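Local coordinates for peptide synthase (Silicibacter pomeroyi DSS-3, PDB 2QTP), which is of unknown function but, as a member of a family with a variant chorismate mutase fold, may take part in amino-acid metabolism, at residues N38-M52 / V86-H100. Sequence-based numbering, arbitrary orientation.
Sequences NPFAGRYVEDLTELM and VGENGELEHAAAILH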
loop_
_atom_site.group_PDB
_atom_site.type_symbol
_atom_site.label_atom_id
_atom_site.label_comp_id
_atom_site.label_asym_id
_atom_site.label_seq_id
_atom_site.Cartn_x
_atom_site.Cartn_y
_atom_site.Cartn_z
ATOM N N ASN A 38 -13.282 -5.852 -5.250
ATOM C CA ASN A 38 -12.667 -6.258 -6.510
ATOM C C ASN A 38 -13.811 -6.466 -7.486
ATOM O O ASN A 38 -14.638 -7.354 -7.271
ATOM C CB ASN A 38 -11.873 -7.544 -6.271
ATOM C CG ASN A 38 -11.201 -8.088 -7.485
ATOM O OD1 ASN A 38 -11.312 -7.555 -8.598
ATOM N ND2 ASN A 38 -10.524 -9.247 -7.291
ATOM N N PRO A 39 -13.906 -5.630 -8.542
ATOM C CA PRO A 39 -15.019 -5.852 -9.492
ATOM C C PRO A 39 -14.943 -7.197 -10.245
ATOM O O PRO A 39 -15.942 -7.657 -10.769
ATOM C CB PRO A 39 -14.876 -4.660 -10.473
ATOM C CG PRO A 39 -13.420 -4.351 -10.452
ATOM C CD PRO A 39 -13.060 -4.497 -8.970
ATOM N N PHE A 40 -13.776 -7.832 -10.246
ATOM C CA PHE A 40 -13.567 -9.079 -10.940
ATOM C C PHE A 40 -13.535 -10.287 -10.016
ATOM O O PHE A 40 -13.122 -11.343 -10.433
ATOM C CB PHE A 40 -12.278 -8.989 -11.766
ATOM C CG PHE A 40 -12.223 -7.763 -12.684
ATOM C CD1 PHE A 40 -13.328 -7.373 -13.401
ATOM C CD2 PHE A 40 -11.050 -7.040 -12.844
ATOM C CE1 PHE A 40 -13.282 -6.274 -14.241
ATOM C CE2 PHE A 40 -11.008 -5.928 -13.672
ATOM C CZ PHE A 40 -12.124 -5.558 -14.367
ATOM N N ALA A 41 -13.946 -10.117 -8.762
ATOM C CA ALA A 41 -14.023 -11.217 -7.829
ATOM C C ALA A 41 -15.021 -12.242 -8.364
ATOM O O ALA A 41 -16.106 -11.879 -8.802
ATOM C CB ALA A 41 -14.436 -10.738 -6.391
ATOM N N GLY A 42 -14.641 -13.516 -8.328
ATOM C CA GLY A 42 -15.485 -14.614 -8.829
ATOM C C GLY A 42 -15.559 -14.736 -10.326
ATOM O O GLY A 42 -16.307 -15.547 -10.847
ATOM N N ARG A 43 -14.754 -13.961 -11.028
ATOM C CA ARG A 43 -14.823 -13.859 -12.480
ATOM C C ARG A 43 -13.468 -14.084 -13.166
ATOM O O ARG A 43 -12.398 -13.849 -12.588
ATOM C CB ARG A 43 -15.271 -12.440 -12.833
ATOM C CG ARG A 43 -16.696 -12.125 -12.440
ATOM C CD ARG A 43 -17.006 -10.650 -12.613
ATOM N NE ARG A 43 -18.295 -10.313 -12.010
ATOM C CZ ARG A 43 -19.458 -10.270 -12.670
ATOM N NH1 ARG A 43 -19.537 -10.507 -13.982
ATOM N NH2 ARG A 43 -20.560 -9.978 -12.003
ATOM N N TYR A 44 -13.537 -14.526 -14.409
ATOM C CA TYR A 44 -12.367 -14.747 -15.268
ATOM C C TYR A 44 -12.465 -13.704 -16.367
ATOM O O TYR A 44 -13.263 -13.841 -17.268
ATOM C CB TYR A 44 -12.355 -16.184 -15.847
ATOM C CG TYR A 44 -12.110 -17.219 -14.769
ATOM C CD1 TYR A 44 -10.906 -17.244 -14.090
ATOM C CD2 TYR A 44 -13.084 -18.180 -14.429
ATOM C CE1 TYR A 44 -10.665 -18.142 -13.084
ATOM C CE2 TYR A 44 -12.854 -19.092 -13.418
ATOM C CZ TYR A 44 -11.641 -19.076 -12.740
ATOM O OH TYR A 44 -11.367 -19.994 -11.742
ATOM N N VAL A 45 -11.693 -12.631 -16.249
ATOM C CA VAL A 45 -11.740 -11.515 -17.222
ATOM C C VAL A 45 -10.346 -11.190 -17.732
ATOM O O VAL A 45 -9.375 -11.437 -17.036
ATOM C CB VAL A 45 -12.328 -10.249 -16.608
ATOM C CG1 VAL A 45 -13.714 -10.525 -16.026
ATOM C CG2 VAL A 45 -11.433 -9.750 -15.579
ATOM N N GLU A 46 -10.234 -10.668 -18.950
ATOM C CA GLU A 46 -8.915 -10.384 -19.535
ATOM C C GLU A 46 -8.592 -8.892 -19.511
ATOM O O GLU A 46 -7.440 -8.508 -19.349
ATOM C CB GLU A 46 -8.883 -10.839 -20.985
ATOM C CG GLU A 46 -9.482 -12.209 -21.222
ATOM C CD GLU A 46 -8.448 -13.247 -21.398
ATOM O OE1 GLU A 46 -7.570 -13.376 -20.508
ATOM O OE2 GLU A 46 -8.517 -13.927 -22.447
ATOM N N ASP A 47 -9.614 -8.067 -19.701
ATOM C CA ASP A 47 -9.441 -6.613 -19.763
ATOM C C ASP A 47 -9.595 -6.048 -18.374
ATOM O O ASP A 47 -10.717 -5.965 -17.819
ATOM C CB ASP A 47 -10.451 -6.006 -20.753
ATOM C CG ASP A 47 -10.345 -4.484 -20.843
ATOM O OD1 ASP A 47 -9.569 -3.845 -20.096
ATOM O OD2 ASP A 47 -11.066 -3.905 -21.647
ATOM N N LEU A 48 -8.453 -5.663 -17.800
ATOM C CA LEU A 48 -8.388 -5.183 -16.419
ATOM C C LEU A 48 -8.319 -3.660 -16.328
ATOM O O LEU A 48 -7.936 -3.131 -15.312
ATOM C CB LEU A 48 -7.176 -5.828 -15.728
ATOM C CG LEU A 48 -7.140 -7.357 -15.795
ATOM C CD1 LEU A 48 -5.819 -7.976 -15.247
ATOM C CD2 LEU A 48 -8.360 -7.926 -15.010
ATOM N N THR A 49 -8.678 -2.966 -17.407
ATOM C CA THR A 49 -8.664 -1.511 -17.464
ATOM C C THR A 49 -9.267 -0.896 -16.205
ATOM O O THR A 49 -8.699 0.027 -15.621
ATOM C CB THR A 49 -9.431 -1.043 -18.731
ATOM O OG1 THR A 49 -8.713 -1.486 -19.883
ATOM C CG2 THR A 49 -9.637 0.502 -18.804
ATOM N N GLU A 50 -10.414 -1.418 -15.790
ATOM C CA GLU A 50 -11.146 -0.848 -14.680
ATOM C C GLU A 50 -10.292 -0.850 -13.402
ATOM O O GLU A 50 -10.318 0.113 -12.642
ATOM C CB GLU A 50 -12.465 -1.614 -14.474
ATOM C CG GLU A 50 -13.387 -0.972 -13.442
ATOM C CD GLU A 50 -14.602 -1.821 -13.042
ATOM O OE1 GLU A 50 -15.065 -2.691 -13.831
ATOM O OE2 GLU A 50 -15.085 -1.574 -11.911
ATOM N N LEU A 51 -9.508 -1.901 -13.179
ATOM C CA LEU A 51 -8.614 -1.909 -12.022
ATOM C C LEU A 51 -7.400 -0.980 -12.179
ATOM O O LEU A 51 -6.921 -0.486 -11.178
ATOM C CB LEU A 51 -8.163 -3.318 -11.637
ATOM C CG LEU A 51 -9.139 -4.180 -10.821
ATOM C CD1 LEU A 51 -8.540 -5.554 -10.587
ATOM C CD2 LEU A 51 -9.535 -3.571 -9.502
HETATM N N MSE A 52 -6.895 -0.767 -13.411
HETATM C CA MSE A 52 -5.784 0.143 -13.632
HETATM C C MSE A 52 -6.230 1.576 -13.383
HETATM O O MSE A 52 -5.499 2.347 -12.761
HETATM C CB MSE A 52 -5.197 0.022 -15.051
HETATM C CG MSE A 52 -4.673 -1.371 -15.435
HETATM SE SE MSE A 52 -3.714 -1.434 -17.067
HETATM C CE MSE A 52 -3.317 -3.349 -16.947
ATOM N N VAL A 86 -4.598 -9.338 -2.911
ATOM C CA VAL A 86 -5.881 -9.731 -3.478
ATOM C C VAL A 86 -6.550 -10.741 -2.551
ATOM O O VAL A 86 -5.902 -11.646 -2.005
ATOM C CB VAL A 86 -5.693 -10.379 -4.872
ATOM C CG1 VAL A 86 -7.019 -10.454 -5.630
ATOM C CG2 VAL A 86 -4.670 -9.604 -5.667
ATOM N N GLY A 87 -7.851 -10.590 -2.355
ATOM C CA GLY A 87 -8.589 -11.617 -1.615
ATOM C C GLY A 87 -8.723 -12.904 -2.415
ATOM O O GLY A 87 -8.516 -12.949 -3.652
ATOM N N GLU A 88 -9.151 -13.938 -1.717
ATOM C CA GLU A 88 -9.153 -15.314 -2.239
ATOM C C GLU A 88 -9.955 -15.563 -3.557
ATOM O O GLU A 88 -9.578 -16.420 -4.367
ATOM C CB GLU A 88 -9.582 -16.307 -1.094
ATOM C CG GLU A 88 -8.722 -16.219 0.234
ATOM C CD GLU A 88 -9.158 -17.202 1.413
ATOM N N ASN A 89 -11.043 -14.828 -3.789
ATOM C CA ASN A 89 -11.848 -15.019 -5.034
ATOM C C ASN A 89 -11.358 -14.188 -6.230
ATOM O O ASN A 89 -11.932 -14.234 -7.322
ATOM C CB ASN A 89 -13.332 -14.795 -4.760
ATOM C CG ASN A 89 -13.927 -15.854 -3.865
ATOM O OD1 ASN A 89 -13.374 -16.935 -3.716
ATOM N ND2 ASN A 89 -15.055 -15.551 -3.264
ATOM N N GLY A 90 -10.251 -13.466 -6.032
ATOM C CA GLY A 90 -9.594 -12.745 -7.093
ATOM C C GLY A 90 -8.427 -13.531 -7.686
ATOM O O GLY A 90 -8.293 -14.729 -7.459
ATOM N N GLU A 91 -7.619 -12.841 -8.484
ATOM C CA GLU A 91 -6.456 -13.385 -9.158
ATOM C C GLU A 91 -5.305 -12.445 -8.905
ATOM O O GLU A 91 -5.514 -11.248 -8.732
ATOM C CB GLU A 91 -6.653 -13.451 -10.683
ATOM C CG GLU A 91 -7.936 -14.126 -11.183
ATOM C CD GLU A 91 -8.063 -15.579 -10.763
ATOM O OE1 GLU A 91 -7.014 -16.242 -10.572
ATOM O OE2 GLU A 91 -9.222 -16.060 -10.615
ATOM N N LEU A 92 -4.088 -12.975 -8.970
ATOM C CA LEU A 92 -2.887 -12.193 -8.763
ATOM C C LEU A 92 -2.762 -11.074 -9.789
ATOM O O LEU A 92 -2.245 -10.006 -9.463
ATOM C CB LEU A 92 -1.661 -13.100 -8.804
ATOM C CG LEU A 92 -0.402 -12.678 -8.040
ATOM C CD1 LEU A 92 -0.684 -12.288 -6.580
ATOM C CD2 LEU A 92 0.649 -13.811 -8.111
ATOM N N GLU A 93 -3.253 -11.312 -11.010
ATOM C CA GLU A 93 -3.226 -10.315 -12.083
ATOM C C GLU A 93 -4.044 -9.092 -11.739
ATOM O O GLU A 93 -3.776 -8.021 -12.259
ATOM C CB GLU A 93 -3.786 -10.863 -13.413
ATOM C CG GLU A 93 -2.932 -11.875 -14.110
ATOM C CD GLU A 93 -3.025 -13.284 -13.491
ATOM O OE1 GLU A 93 -3.908 -13.553 -12.641
ATOM O OE2 GLU A 93 -2.195 -14.131 -13.883
ATOM N N HIS A 94 -5.050 -9.257 -10.879
ATOM C CA HIS A 94 -5.833 -8.115 -10.398
ATOM C C HIS A 94 -4.978 -7.147 -9.544
ATOM O O HIS A 94 -5.106 -5.933 -9.651
ATOM C CB HIS A 94 -7.074 -8.562 -9.619
ATOM C CG HIS A 94 -7.984 -9.468 -10.396
ATOM N ND1 HIS A 94 -8.933 -10.264 -9.796
ATOM C CD2 HIS A 94 -8.043 -9.748 -11.721
ATOM C CE1 HIS A 94 -9.565 -10.960 -10.722
ATOM N NE2 HIS A 94 -9.036 -10.676 -11.897
ATOM N N ALA A 95 -4.092 -7.706 -8.735
ATOM C CA ALA A 95 -3.130 -6.919 -7.949
ATOM C C ALA A 95 -2.142 -6.244 -8.893
ATOM O O ALA A 95 -1.813 -5.068 -8.732
ATOM C CB ALA A 95 -2.385 -7.812 -6.917
ATOM N N ALA A 96 -1.637 -6.982 -9.872
ATOM C CA ALA A 96 -0.781 -6.380 -10.902
ATOM C C ALA A 96 -1.427 -5.153 -11.555
ATOM O O ALA A 96 -0.780 -4.114 -11.715
ATOM C CB ALA A 96 -0.411 -7.392 -11.933
ATOM N N ALA A 97 -2.701 -5.285 -11.929
ATOM C CA ALA A 97 -3.428 -4.242 -12.630
ATOM C C ALA A 97 -3.566 -3.037 -11.744
ATOM O O ALA A 97 -3.305 -1.910 -12.155
ATOM C CB ALA A 97 -4.819 -4.747 -13.083
ATOM N N ILE A 98 -4.014 -3.274 -10.518
ATOM C CA ILE A 98 -4.186 -2.176 -9.573
ATOM C C ILE A 98 -2.853 -1.415 -9.326
ATOM O O ILE A 98 -2.863 -0.208 -9.217
ATOM C CB ILE A 98 -4.984 -2.622 -8.267
ATOM C CG1 ILE A 98 -6.130 -1.632 -8.019
ATOM C CG2 ILE A 98 -4.082 -2.756 -7.114
ATOM C CD1 ILE A 98 -6.961 -1.880 -6.848
ATOM N N LEU A 99 -1.715 -2.085 -9.403
ATOM C CA LEU A 99 -0.395 -1.474 -9.197
ATOM C C LEU A 99 0.304 -0.960 -10.453
ATOM O O LEU A 99 1.419 -0.433 -10.381
ATOM C CB LEU A 99 0.549 -2.535 -8.569
ATOM C CG LEU A 99 0.195 -3.036 -7.151
ATOM C CD1 LEU A 99 1.123 -4.181 -6.727
ATOM C CD2 LEU A 99 0.170 -1.888 -6.123
ATOM N N HIS A 100 -0.318 -1.163 -11.599
ATOM C CA HIS A 100 0.286 -0.833 -12.899
ATOM C C HIS A 100 0.634 0.652 -13.103
ATOM O O HIS A 100 1.764 0.966 -13.446
ATOM C CB HIS A 100 -0.629 -1.341 -14.010
ATOM C CG HIS A 100 -0.156 -0.994 -15.377
ATOM N ND1 HIS A 100 0.796 -1.735 -16.039
ATOM C CD2 HIS A 100 -0.458 0.050 -16.186
ATOM C CE1 HIS A 100 1.048 -1.165 -17.207
ATOM N NE2 HIS A 100 0.306 -0.077 -17.321
HETATM O O HOH W 1 -10.241 -12.637 -13.650
#
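The imidazole of His94 lies between Phe40 and Glu91. Phe40 CB sits over one face, 3.9 Å from the ring centroid in a CH-pi contact. Glu91 CB, from its own segment, covers the opposite face. The Phe40 ring itself meets the imidazole obliquely, with planes at 58°. Pro39 CG lies over one face of the Phe40 ring and Val45 CG2 over the other, toward the rim. At the edge, in the imidazole plane, a water lies 2.9 Å from His94 NE2. This water also donates to Arg43 O and accepts from Val45 N, which ties the ring to the loop. On the other nitrogen, Asn38 ND2 donates to His94 ND1 over 3.1 Å, nearly straight at 167° but tilted from the ring plane. With chi1 at 179°, the Asn38 amide extends away from its backbone N and reaches ND1, while OD1 receives Phe40 N in an Asx turn. An alanine in place of His94 is likely to leave Asn38 ND2 and the water without this partner and open a gap beside Phe40 CB. Gly42 N bonds to Asn89 O at 3.0 Å. Ala97 CB packs against Leu48 CB at 3.7 Å and also touches Leu51 CB. Leu51 CD1 reaches His94 CB at 3.5 Å. Ile163 of strand 162-171 touches Asn38, Leu51 and Ile98. The arrangement is helix-and-loop packing against the mixed sheet of this variant chorismate mutase fold.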